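Local coordinates for protein endo-beta-1,2-glucanase (Talaromyces funiculosus, PDB 6IMV) that hydrolyses internal beta-1,2-glucosidic linkages of beta-1,2-glucans, as a fungal endo-acting glycoside hydrolase that binds sophorose, at residues Asn63-Gly71 with Gly497-Asn505; Arg322-Cys333 with Phe476-Cys487. One frame throughout, in Å; residues are numbered along the deposited sequence.

Contact 1 of 2, residues Asn63-Gly71 with Gly497-Asn505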
loop_
_atom_site.group_PDB
_atom_site.type_symbol
_atom_site.label_atom_id
_atom_site.label_comp_id
_atom_site.label_asym_id
_atom_site.label_seq_id
_atom_site.Cartn_x
_atom_site.Cartn_y
_atom_site.Cartn_z
ATOM N N ASN A 63 -0.873 -18.716 -0.987
ATOM C CA ASN A 63 -2.142 -19.415 -1.003
ATOM C C ASN A 63 -2.312 -20.140 0.333
ATOM O O ASN A 63 -1.329 -20.517 0.975
ATOM C CB ASN A 63 -2.213 -20.422 -2.147
ATOM C CG ASN A 63 -2.107 -19.769 -3.502
ATOM O OD1 ASN A 63 -3.113 -19.325 -4.048
ATOM N ND2 ASN A 63 -0.898 -19.713 -4.039
ATOM N N ILE A 64 -3.569 -20.322 0.735
ATOM C CA ILE A 64 -3.908 -21.152 1.875
ATOM C C ILE A 64 -4.919 -22.196 1.397
ATOM O O ILE A 64 -5.682 -21.953 0.445
ATOM C CB ILE A 64 -4.421 -20.309 3.065
ATOM C CG1 ILE A 64 -5.698 -19.527 2.731
ATOM C CG2 ILE A 64 -3.322 -19.388 3.552
ATOM C CD1 ILE A 64 -6.183 -18.617 3.850
ATOM N N ASP A 65 -4.900 -23.360 2.052
ATOM C CA ASP A 65 -5.700 -24.503 1.638
ATOM C C ASP A 65 -7.190 -24.158 1.757
ATOM O O ASP A 65 -7.654 -23.610 2.760
ATOM C CB ASP A 65 -5.333 -25.744 2.451
ATOM C CG ASP A 65 -6.087 -26.987 2.016
ATOM O OD1 ASP A 65 -5.629 -27.626 1.071
ATOM O OD2 ASP A 65 -7.151 -27.271 2.611
ATOM N N TRP A 66 -7.940 -24.512 0.714
ATOM C CA TRP A 66 -9.354 -24.238 0.616
ATOM C C TRP A 66 -10.113 -24.686 1.873
ATOM O O TRP A 66 -10.987 -23.971 2.347
ATOM C CB TRP A 66 -9.945 -24.893 -0.635
ATOM C CG TRP A 66 -11.402 -24.594 -0.768
ATOM C CD1 TRP A 66 -12.455 -25.422 -0.487
ATOM C CD2 TRP A 66 -11.974 -23.329 -1.139
ATOM N NE1 TRP A 66 -13.641 -24.769 -0.706
ATOM C CE2 TRP A 66 -13.374 -23.484 -1.104
ATOM C CE3 TRP A 66 -11.433 -22.095 -1.513
ATOM C CZ2 TRP A 66 -14.240 -22.447 -1.440
ATOM C CZ3 TRP A 66 -12.292 -21.071 -1.837
ATOM C CH2 TRP A 66 -13.674 -21.246 -1.796
ATOM N N VAL A 67 -9.780 -25.872 2.391
ATOM C CA VAL A 67 -10.478 -26.467 3.520
ATOM C C VAL A 67 -9.823 -26.043 4.840
ATOM O O VAL A 67 -10.524 -25.616 5.752
ATOM C CB VAL A 67 -10.560 -28.000 3.392
ATOM C CG1 VAL A 67 -11.122 -28.648 4.658
ATOM C CG2 VAL A 67 -11.359 -28.412 2.161
ATOM N N THR A 68 -8.499 -26.188 4.961
ATOM C CA THR A 68 -7.845 -26.039 6.271
ATOM C C THR A 68 -7.532 -24.574 6.593
ATOM O O THR A 68 -7.434 -24.233 7.759
ATOM C CB THR A 68 -6.562 -26.867 6.383
ATOM O OG1 THR A 68 -5.561 -26.246 5.579
ATOM C CG2 THR A 68 -6.765 -28.314 5.988
ATOM N N GLY A 69 -7.309 -23.749 5.561
ATOM C CA GLY A 69 -6.864 -22.361 5.742
ATOM C C GLY A 69 -5.406 -22.254 6.177
ATOM O O GLY A 69 -4.984 -21.205 6.674
ATOM N N GLU A 70 -4.625 -23.324 5.966
ATOM C CA GLU A 70 -3.185 -23.344 6.277
ATOM C C GLU A 70 -2.385 -22.972 5.025
ATOM O O GLU A 70 -2.792 -23.290 3.905
ATOM C CB GLU A 70 -2.762 -24.725 6.786
ATOM C CG GLU A 70 -3.195 -24.979 8.216
ATOM C CD GLU A 70 -3.175 -26.427 8.673
ATOM O OE1 GLU A 70 -3.592 -27.320 7.906
ATOM O OE2 GLU A 70 -2.767 -26.652 9.807
ATOM N N GLY A 71 -1.234 -22.319 5.235
ATOM C CA GLY A 71 -0.302 -22.007 4.161
ATOM C C GLY A 71 0.013 -23.237 3.328
ATOM O O GLY A 71 0.295 -24.292 3.870
ATOM N N GLY A 497 -23.267 -21.576 1.683
ATOM C CA GLY A 497 -22.789 -22.936 1.865
ATOM C C GLY A 497 -21.269 -23.070 1.903
ATOM O O GLY A 497 -20.756 -24.168 2.140
ATOM N N LEU A 498 -20.530 -21.976 1.681
ATOM C CA LEU A 498 -19.094 -21.991 1.961
ATOM C C LEU A 498 -18.895 -22.287 3.447
ATOM O O LEU A 498 -19.661 -21.815 4.277
ATOM C CB LEU A 498 -18.454 -20.641 1.607
ATOM C CG LEU A 498 -18.411 -20.273 0.129
ATOM C CD1 LEU A 498 -17.679 -18.956 -0.066
ATOM C CD2 LEU A 498 -17.769 -21.376 -0.700
ATOM N N VAL A 499 -17.818 -23.007 3.765
ATOM C CA VAL A 499 -17.511 -23.438 5.127
ATOM C C VAL A 499 -16.211 -22.757 5.573
ATOM O O VAL A 499 -15.229 -22.765 4.842
ATOM C CB VAL A 499 -17.397 -24.975 5.207
ATOM C CG1 VAL A 499 -17.111 -25.448 6.631
ATOM C CG2 VAL A 499 -18.639 -25.667 4.647
ATOM N N ASP A 500 -16.209 -22.191 6.785
ATOM C CA ASP A 500 -15.013 -21.573 7.345
ATOM C C ASP A 500 -13.858 -22.581 7.311
ATOM O O ASP A 500 -14.071 -23.806 7.384
ATOM C CB ASP A 500 -15.251 -21.081 8.775
ATOM C CG ASP A 500 -15.960 -19.742 8.875
ATOM O OD1 ASP A 500 -16.131 -19.072 7.841
ATOM O OD2 ASP A 500 -16.332 -19.386 9.993
ATOM N N PHE A 501 -12.637 -22.049 7.216
ATOM C CA PHE A 501 -11.423 -22.847 7.331
ATOM C C PHE A 501 -11.446 -23.634 8.648
ATOM O O PHE A 501 -11.866 -23.114 9.673
ATOM C CB PHE A 501 -10.192 -21.945 7.258
ATOM C CG PHE A 501 -10.031 -21.203 5.957
ATOM C CD1 PHE A 501 -10.013 -21.884 4.746
ATOM C CD2 PHE A 501 -9.843 -19.829 5.945
ATOM C CE1 PHE A 501 -9.842 -21.203 3.549
ATOM C CE2 PHE A 501 -9.662 -19.153 4.747
ATOM C CZ PHE A 501 -9.662 -19.839 3.551
ATOM N N THR A 502 -10.964 -24.883 8.623
ATOM C CA THR A 502 -11.096 -25.767 9.781
ATOM C C THR A 502 -10.157 -25.330 10.911
ATOM O O THR A 502 -10.386 -25.708 12.045
ATOM C CB THR A 502 -10.893 -27.239 9.411
ATOM O OG1 THR A 502 -9.602 -27.393 8.819
ATOM C CG2 THR A 502 -11.963 -27.746 8.469
ATOM N N THR A 503 -9.117 -24.532 10.614
ATOM C CA THR A 503 -8.213 -24.005 11.661
ATOM C C THR A 503 -8.692 -22.649 12.210
ATOM O O THR A 503 -8.086 -22.135 13.137
ATOM C CB THR A 503 -6.771 -23.908 11.146
ATOM O OG1 THR A 503 -6.757 -23.066 9.989
ATOM C CG2 THR A 503 -6.198 -25.272 10.822
ATOM N N CYS A 504 -9.780 -22.082 11.667
ATOM C CA CYS A 504 -10.259 -20.738 12.055
ATOM C C CYS A 504 -11.783 -20.650 11.896
ATOM O O CYS A 504 -12.275 -20.150 10.872
ATOM C CB CYS A 504 -9.582 -19.667 11.199
ATOM S SG CYS A 504 -9.798 -17.968 11.806
ATOM N N ASN A 505 -12.528 -21.114 12.913
ATOM C CA ASN A 505 -13.986 -21.204 12.849
ATOM C C ASN A 505 -14.613 -21.008 14.242
ATOM O O ASN A 505 -13.872 -20.834 15.210
ATOM C CB ASN A 505 -14.419 -22.526 12.211
ATOM C CG ASN A 505 -13.976 -23.745 12.986
ATOM O OD1 ASN A 505 -13.613 -23.636 14.154
ATOM N ND2 ASN A 505 -14.039 -24.910 12.346
HETATM O O HOH W 1 -13.279 -25.511 5.334
HETATM O O HOH W 2 -6.677 -20.597 8.613
#
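Phe501 sets its ring against the turn at Asp65-Gly69, and this is the tightly packed half of the contact. The CA of Gly69 lies over one face, 3.6 Å from the ring centroid and 26° off the normal, a CH-pi contact. With its positive phi and no side chain, Gly69 lets the ring come this close; a CB there would run into Phe501 CG. The carbonyl oxygens of Trp66 and Val67 sit at the ring edge, near its plane, with Trp66 O 3.2 Å from Phe501 CE1. At the far end of the ring, Ile64 CD1 comes within 3.6 Å of Phe501 CE2, the side chains crossing at about a right angle. Without the ring, as with an alanine here, Gly69 CA and the end of Ile64 are likely to lose their aromatic partner, leaving a gap against the turn.

Backbone bonds fix the alignment: Thr502 N donates to Val67 O at 3.0 Å. Thr503 OG1, placed between its own backbone N and carbonyl carbon (chi1 58°), donates to Thr68 O over 2.6 Å, close to the line of that C=O, while Thr503 N adds a weak bond. A water bridges Gly69 O and Thr503 OG1. Asp65 OD2 stiffens the loop, accepting from Val67 N and Thr68 N, an Asx turn extended to an Asx motif.

The outer side is looser: exposed Val67 CG1 and Thr502 CG2 meet only at 4.0 Å. Trp66 turns its edge to Leu498, CZ2 to CD2 3.8 Å, the side chains about at right angles; Lys409 makes a cation-pi contact with Trp66 and bonds to Trp66 O and Val499 O. Cys504, disulfide-bonded to Cys15, and Asp500, salt-bridged to Arg16, tie the tail to the N-terminal region. The chemistry implies a C-terminal tail docked through main-chain carbonyls and aromatic rings, without charge pairing between the segments.

Contact 2 of 2, residues Arg322-Cys333 with Phe476-Cys487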
loop_
_atom_site.group_PDB
_atom_site.type_symbol
_atom_site.label_atom_id
_atom_site.label_comp_id
_atom_site.label_asym_id
_atom_site.label_seq_id
_atom_site.Cartn_x
_atom_site.Cartn_y
_atom_site.Cartn_z
ATOM N N ARG A 322 -9.807 17.557 3.382
ATOM C CA ARG A 322 -11.263 17.673 3.135
ATOM C C ARG A 322 -11.670 16.864 1.892
ATOM O O ARG A 322 -12.660 16.152 1.919
ATOM C CB ARG A 322 -11.671 19.144 2.982
ATOM C CG ARG A 322 -11.715 19.921 4.290
ATOM C CD ARG A 322 -11.767 21.420 4.057
ATOM N NE ARG A 322 -12.946 21.822 3.297
ATOM C CZ ARG A 322 -12.989 22.817 2.410
ATOM N NH1 ARG A 322 -14.090 23.016 1.713
ATOM N NH2 ARG A 322 -11.940 23.594 2.196
ATOM N N VAL A 323 -10.905 16.988 0.805
ATOM C CA VAL A 323 -11.191 16.270 -0.442
ATOM C C VAL A 323 -11.088 14.760 -0.196
ATOM O O VAL A 323 -11.908 13.984 -0.688
ATOM C CB VAL A 323 -10.262 16.730 -1.580
ATOM C CG1 VAL A 323 -10.308 15.786 -2.769
ATOM C CG2 VAL A 323 -10.597 18.153 -2.017
ATOM N N PHE A 324 -10.083 14.339 0.572
ATOM C CA PHE A 324 -9.881 12.911 0.826
ATOM C C PHE A 324 -10.874 12.393 1.881
ATOM O O PHE A 324 -11.242 11.216 1.844
ATOM C CB PHE A 324 -8.416 12.630 1.169
ATOM C CG PHE A 324 -7.547 12.516 -0.059
ATOM C CD1 PHE A 324 -7.208 13.641 -0.790
ATOM C CD2 PHE A 324 -7.109 11.280 -0.509
ATOM C CE1 PHE A 324 -6.406 13.537 -1.921
ATOM C CE2 PHE A 324 -6.334 11.175 -1.652
ATOM C CZ PHE A 324 -5.964 12.304 -2.346
ATOM N N GLN A 325 -11.325 13.259 2.796
ATOM C CA GLN A 325 -12.403 12.887 3.707
ATOM C C GLN A 325 -13.680 12.638 2.884
ATOM O O GLN A 325 -14.383 11.663 3.094
ATOM C CB GLN A 325 -12.621 13.944 4.796
ATOM C CG GLN A 325 -13.537 13.456 5.915
ATOM C CD GLN A 325 -13.549 14.323 7.154
ATOM O OE1 GLN A 325 -13.038 15.429 7.177
ATOM N NE2 GLN A 325 -14.178 13.832 8.203
ATOM N N ASN A 326 -13.970 13.534 1.936
ATOM C CA ASN A 326 -15.113 13.376 1.037
ATOM C C ASN A 326 -15.044 12.015 0.326
ATOM O O ASN A 326 -16.066 11.372 0.143
ATOM C CB ASN A 326 -15.194 14.522 0.026
ATOM C CG ASN A 326 -16.002 15.711 0.507
ATOM O OD1 ASN A 326 -16.312 15.834 1.693
ATOM N ND2 ASN A 326 -16.358 16.587 -0.424
ATOM N N ALA A 327 -13.838 11.583 -0.072
ATOM C CA ALA A 327 -13.666 10.309 -0.776
ATOM C C ALA A 327 -14.296 9.176 0.038
ATOM O O ALA A 327 -14.863 8.247 -0.539
ATOM C CB ALA A 327 -12.204 10.032 -1.044
ATOM N N GLU A 328 -14.171 9.246 1.368
ATOM C CA GLU A 328 -14.621 8.178 2.263
ATOM C C GLU A 328 -16.121 8.297 2.531
ATOM O O GLU A 328 -16.759 7.301 2.819
ATOM C CB GLU A 328 -13.789 8.171 3.548
ATOM C CG GLU A 328 -12.308 7.976 3.270
ATOM C CD GLU A 328 -12.002 6.895 2.243
ATOM O OE1 GLU A 328 -12.539 5.767 2.390
ATOM O OE2 GLU A 328 -11.239 7.187 1.293
ATOM N N ARG A 329 -16.667 9.513 2.439
ATOM C CA ARG A 329 -18.114 9.704 2.435
ATOM C C ARG A 329 -18.700 8.969 1.224
ATOM O O ARG A 329 -19.669 8.228 1.342
ATOM C CB ARG A 329 -18.489 11.189 2.340
ATOM C CG ARG A 329 -17.974 12.053 3.481
ATOM C CD ARG A 329 -18.312 13.511 3.245
ATOM N NE ARG A 329 -17.361 14.394 3.891
ATOM C CZ ARG A 329 -17.374 14.687 5.182
ATOM N NH1 ARG A 329 -18.280 14.130 5.974
ATOM N NH2 ARG A 329 -16.481 15.532 5.667
ATOM N N ALA A 330 -18.072 9.189 0.059
ATOM C CA ALA A 330 -18.498 8.580 -1.185
ATOM C C ALA A 330 -18.292 7.060 -1.143
ATOM O O ALA A 330 -19.175 6.295 -1.560
ATOM C CB ALA A 330 -17.747 9.213 -2.332
ATOM N N ARG A 331 -17.143 6.612 -0.623
ATOM C CA ARG A 331 -16.777 5.186 -0.709
ATOM C C ARG A 331 -17.727 4.361 0.165
ATOM O O ARG A 331 -18.247 3.324 -0.287
ATOM C CB ARG A 331 -15.310 4.954 -0.317
ATOM C CG ARG A 331 -14.693 3.675 -0.873
ATOM C CD ARG A 331 -13.330 3.341 -0.271
ATOM N NE ARG A 331 -12.379 4.449 -0.288
ATOM C CZ ARG A 331 -11.746 4.898 -1.371
ATOM N NH1 ARG A 331 -11.880 4.276 -2.534
ATOM N NH2 ARG A 331 -11.007 5.993 -1.289
ATOM N N THR A 332 -17.920 4.793 1.421
ATOM C CA THR A 332 -18.791 4.071 2.354
ATOM C C THR A 332 -20.251 4.130 1.872
ATOM O O THR A 332 -20.919 3.110 1.789
ATOM C CB THR A 332 -18.633 4.578 3.797
ATOM O OG1 THR A 332 -18.944 5.968 3.900
ATOM C CG2 THR A 332 -17.241 4.352 4.340
ATOM N N CYS A 333 -20.739 5.329 1.547
ATOM C CA CYS A 333 -22.160 5.515 1.232
ATOM C C CYS A 333 -22.493 4.927 -0.144
ATOM O O CYS A 333 -23.622 4.476 -0.341
ATOM C CB CYS A 333 -22.562 6.982 1.356
ATOM S SG CYS A 333 -22.393 7.587 3.056
ATOM N N PHE A 476 -9.899 22.158 -6.517
ATOM C CA PHE A 476 -10.977 21.812 -5.592
ATOM C C PHE A 476 -11.508 23.063 -4.879
ATOM O O PHE A 476 -11.000 23.476 -3.838
ATOM C CB PHE A 476 -10.497 20.723 -4.632
ATOM C CG PHE A 476 -10.168 19.436 -5.339
ATOM C CD1 PHE A 476 -11.173 18.562 -5.724
ATOM C CD2 PHE A 476 -8.857 19.126 -5.674
ATOM C CE1 PHE A 476 -10.872 17.391 -6.402
ATOM C CE2 PHE A 476 -8.553 17.958 -6.358
ATOM C CZ PHE A 476 -9.563 17.090 -6.721
ATOM N N LYS A 477 -12.555 23.646 -5.471
ATOM C CA LYS A 477 -13.269 24.821 -4.960
ATOM C C LYS A 477 -14.737 24.448 -4.712
ATOM O O LYS A 477 -15.288 23.557 -5.363
ATOM C CB LYS A 477 -13.160 25.951 -5.985
ATOM C CG LYS A 477 -11.739 26.241 -6.438
ATOM C CD LYS A 477 -11.633 27.112 -7.659
ATOM C CE LYS A 477 -11.654 26.331 -8.953
ATOM N NZ LYS A 477 -11.347 27.207 -10.104
ATOM N N ASN A 478 -15.375 25.130 -3.762
ATOM C CA ASN A 478 -16.817 24.987 -3.519
ATOM C C ASN A 478 -17.181 23.499 -3.390
ATOM O O ASN A 478 -18.084 23.019 -4.087
ATOM C CB ASN A 478 -17.631 25.654 -4.632
ATOM C CG ASN A 478 -17.089 27.015 -5.019
ATOM O OD1 ASN A 478 -17.131 27.949 -4.225
ATOM N ND2 ASN A 478 -16.573 27.138 -6.233
ATOM N N LEU A 479 -16.474 22.782 -2.506
ATOM C CA LEU A 479 -16.751 21.364 -2.225
ATOM C C LEU A 479 -18.234 21.216 -1.891
ATOM O O LEU A 479 -18.780 22.044 -1.184
ATOM C CB LEU A 479 -15.919 20.876 -1.035
ATOM C CG LEU A 479 -14.405 20.847 -1.225
ATOM C CD1 LEU A 479 -13.748 20.085 -0.090
ATOM C CD2 LEU A 479 -14.019 20.245 -2.561
ATOM N N LYS A 480 -18.853 20.151 -2.395
ATOM C CA LYS A 480 -20.173 19.728 -1.960
ATOM C C LYS A 480 -20.037 18.443 -1.141
ATOM O O LYS A 480 -19.071 17.676 -1.315
ATOM C CB LYS A 480 -21.106 19.497 -3.155
ATOM C CG LYS A 480 -21.291 20.712 -4.052
ATOM C CD LYS A 480 -22.105 20.456 -5.291
ATOM C CE LYS A 480 -21.771 21.416 -6.420
ATOM N NZ LYS A 480 -20.590 20.947 -7.197
ATOM N N GLY A 481 -21.007 18.243 -0.239
ATOM C CA GLY A 481 -21.237 16.966 0.387
ATOM C C GLY A 481 -20.445 16.785 1.666
ATOM O O GLY A 481 -20.408 15.677 2.202
ATOM N N GLU A 482 -19.862 17.869 2.192
ATOM C CA GLU A 482 -19.021 17.764 3.391
ATOM C C GLU A 482 -19.884 17.489 4.641
ATOM O O GLU A 482 -19.351 17.127 5.683
ATOM C CB GLU A 482 -18.170 19.016 3.586
ATOM C CG GLU A 482 -17.097 19.192 2.534
ATOM C CD GLU A 482 -16.023 20.178 2.942
ATOM O OE1 GLU A 482 -16.166 21.356 2.591
ATOM O OE2 GLU A 482 -15.052 19.764 3.630
ATOM N N HIS A 483 -21.209 17.636 4.512
ATOM C CA HIS A 483 -22.167 17.363 5.580
ATOM C C HIS A 483 -22.671 15.911 5.515
ATOM O O HIS A 483 -23.406 15.490 6.387
ATOM C CB HIS A 483 -23.335 18.361 5.532
ATOM C CG HIS A 483 -22.944 19.739 5.939
ATOM N ND1 HIS A 483 -22.509 20.687 5.028
ATOM C CD2 HIS A 483 -22.889 20.331 7.154
ATOM C CE1 HIS A 483 -22.216 21.806 5.666
ATOM N NE2 HIS A 483 -22.441 21.615 6.966
ATOM N N VAL A 484 -22.291 15.140 4.484
ATOM C CA VAL A 484 -22.731 13.753 4.378
ATOM C C VAL A 484 -21.898 12.901 5.336
ATOM O O VAL A 484 -20.704 12.716 5.124
ATOM C CB VAL A 484 -22.651 13.237 2.931
ATOM C CG1 VAL A 484 -22.976 11.753 2.853
ATOM C CG2 VAL A 484 -23.561 14.044 2.005
ATOM N N PRO A 485 -22.488 12.334 6.411
ATOM C CA PRO A 485 -21.750 11.453 7.314
ATOM C C PRO A 485 -21.274 10.177 6.609
ATOM O O PRO A 485 -21.905 9.743 5.615
ATOM C CB PRO A 485 -22.779 11.090 8.395
ATOM C CG PRO A 485 -23.796 12.206 8.316
ATOM C CD PRO A 485 -23.891 12.499 6.833
ATOM N N PHE A 486 -20.180 9.595 7.116
ATOM C CA PHE A 486 -19.759 8.277 6.689
ATOM C C PHE A 486 -20.905 7.289 6.933
ATOM O O PHE A 486 -21.627 7.407 7.921
ATOM C CB PHE A 486 -18.517 7.789 7.441
ATOM C CG PHE A 486 -17.212 8.496 7.163
ATOM C CD1 PHE A 486 -17.093 9.479 6.199
ATOM C CD2 PHE A 486 -16.073 8.128 7.866
ATOM C CE1 PHE A 486 -15.878 10.113 5.987
ATOM C CE2 PHE A 486 -14.851 8.737 7.630
ATOM C CZ PHE A 486 -14.766 9.759 6.721
ATOM N N CYS A 487 -21.050 6.320 6.027
ATOM C CA CYS A 487 -22.089 5.305 6.126
ATOM C C CYS A 487 -21.500 4.036 6.749
ATOM O O CYS A 487 -20.307 3.750 6.598
ATOM C CB CYS A 487 -22.703 5.024 4.758
ATOM S SG CYS A 487 -23.702 6.406 4.131
HETATM O O HOH W 3 -14.616 17.101 4.021
#
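The helix 322-333 and the irregular chain 476-487 draw together along their length, CA separations falling from 7.6 Å at Val323-Phe476 to 4.9 Å at Cys333-Cys487, with a type I turn at Gly481-Val484 between. The chain is strapped along the helix flank, pinned by a salt bridge near one end and a disulfide at the other. Arg322, bent at chi3, grips Glu482 side-on: NE donates to OE2 and NH1 to OE1 (2.8 Å), on the syn sides, the planes 28° apart. Leu479 CD1 lies over a face of that guanidinium, and Val323 CG1 over the Phe476 ring, a CH-pi contact. Arg329 NH1 donates to Val484 O at 2.9 Å from above the carbonyl plane, and NE to Asn326 OD1. Glu482 O lies over a guanidinium face, 3.2 Å from Arg329 CZ, without a hydrogen bond. A water accepting from Arg329 NH2 also lies within bonding distance of Glu482 OE2 and Arg322 O. Phe486 turns its edge to Arg329 CG. Thr332 OG1 donates to Glu328 O and accepts from Cys487 N (3.0 Å), beside the Cys333-Cys487 disulfide (chi3 94°). Phe392 of helix 387-392 and Val396 of helix 394-405 pack on Phe486, Trp400 donates to Cys487 O, and strand 290-296 lies against Asn326, Cys333 and Phe476.

Both contacts are partly buried and far from the chain centre, about 26 Å for contact 1 and 22 Å for contact 2, and they do not touch: their nearest atoms are about 22 Å apart. Each uses a piece of the irregular C-terminal chain after helix 461-475, but against different elements, the end of strand 57-64 with its following turn in contact 1 and helix 318-337 in contact 2. Contact 2 buries roughly twice the surface (867 against 438 Å²) and adds a salt bridge and its own disulfide, whereas contact 1 relies on main-chain acceptors, and its cysteine bonds to the N-terminal region instead.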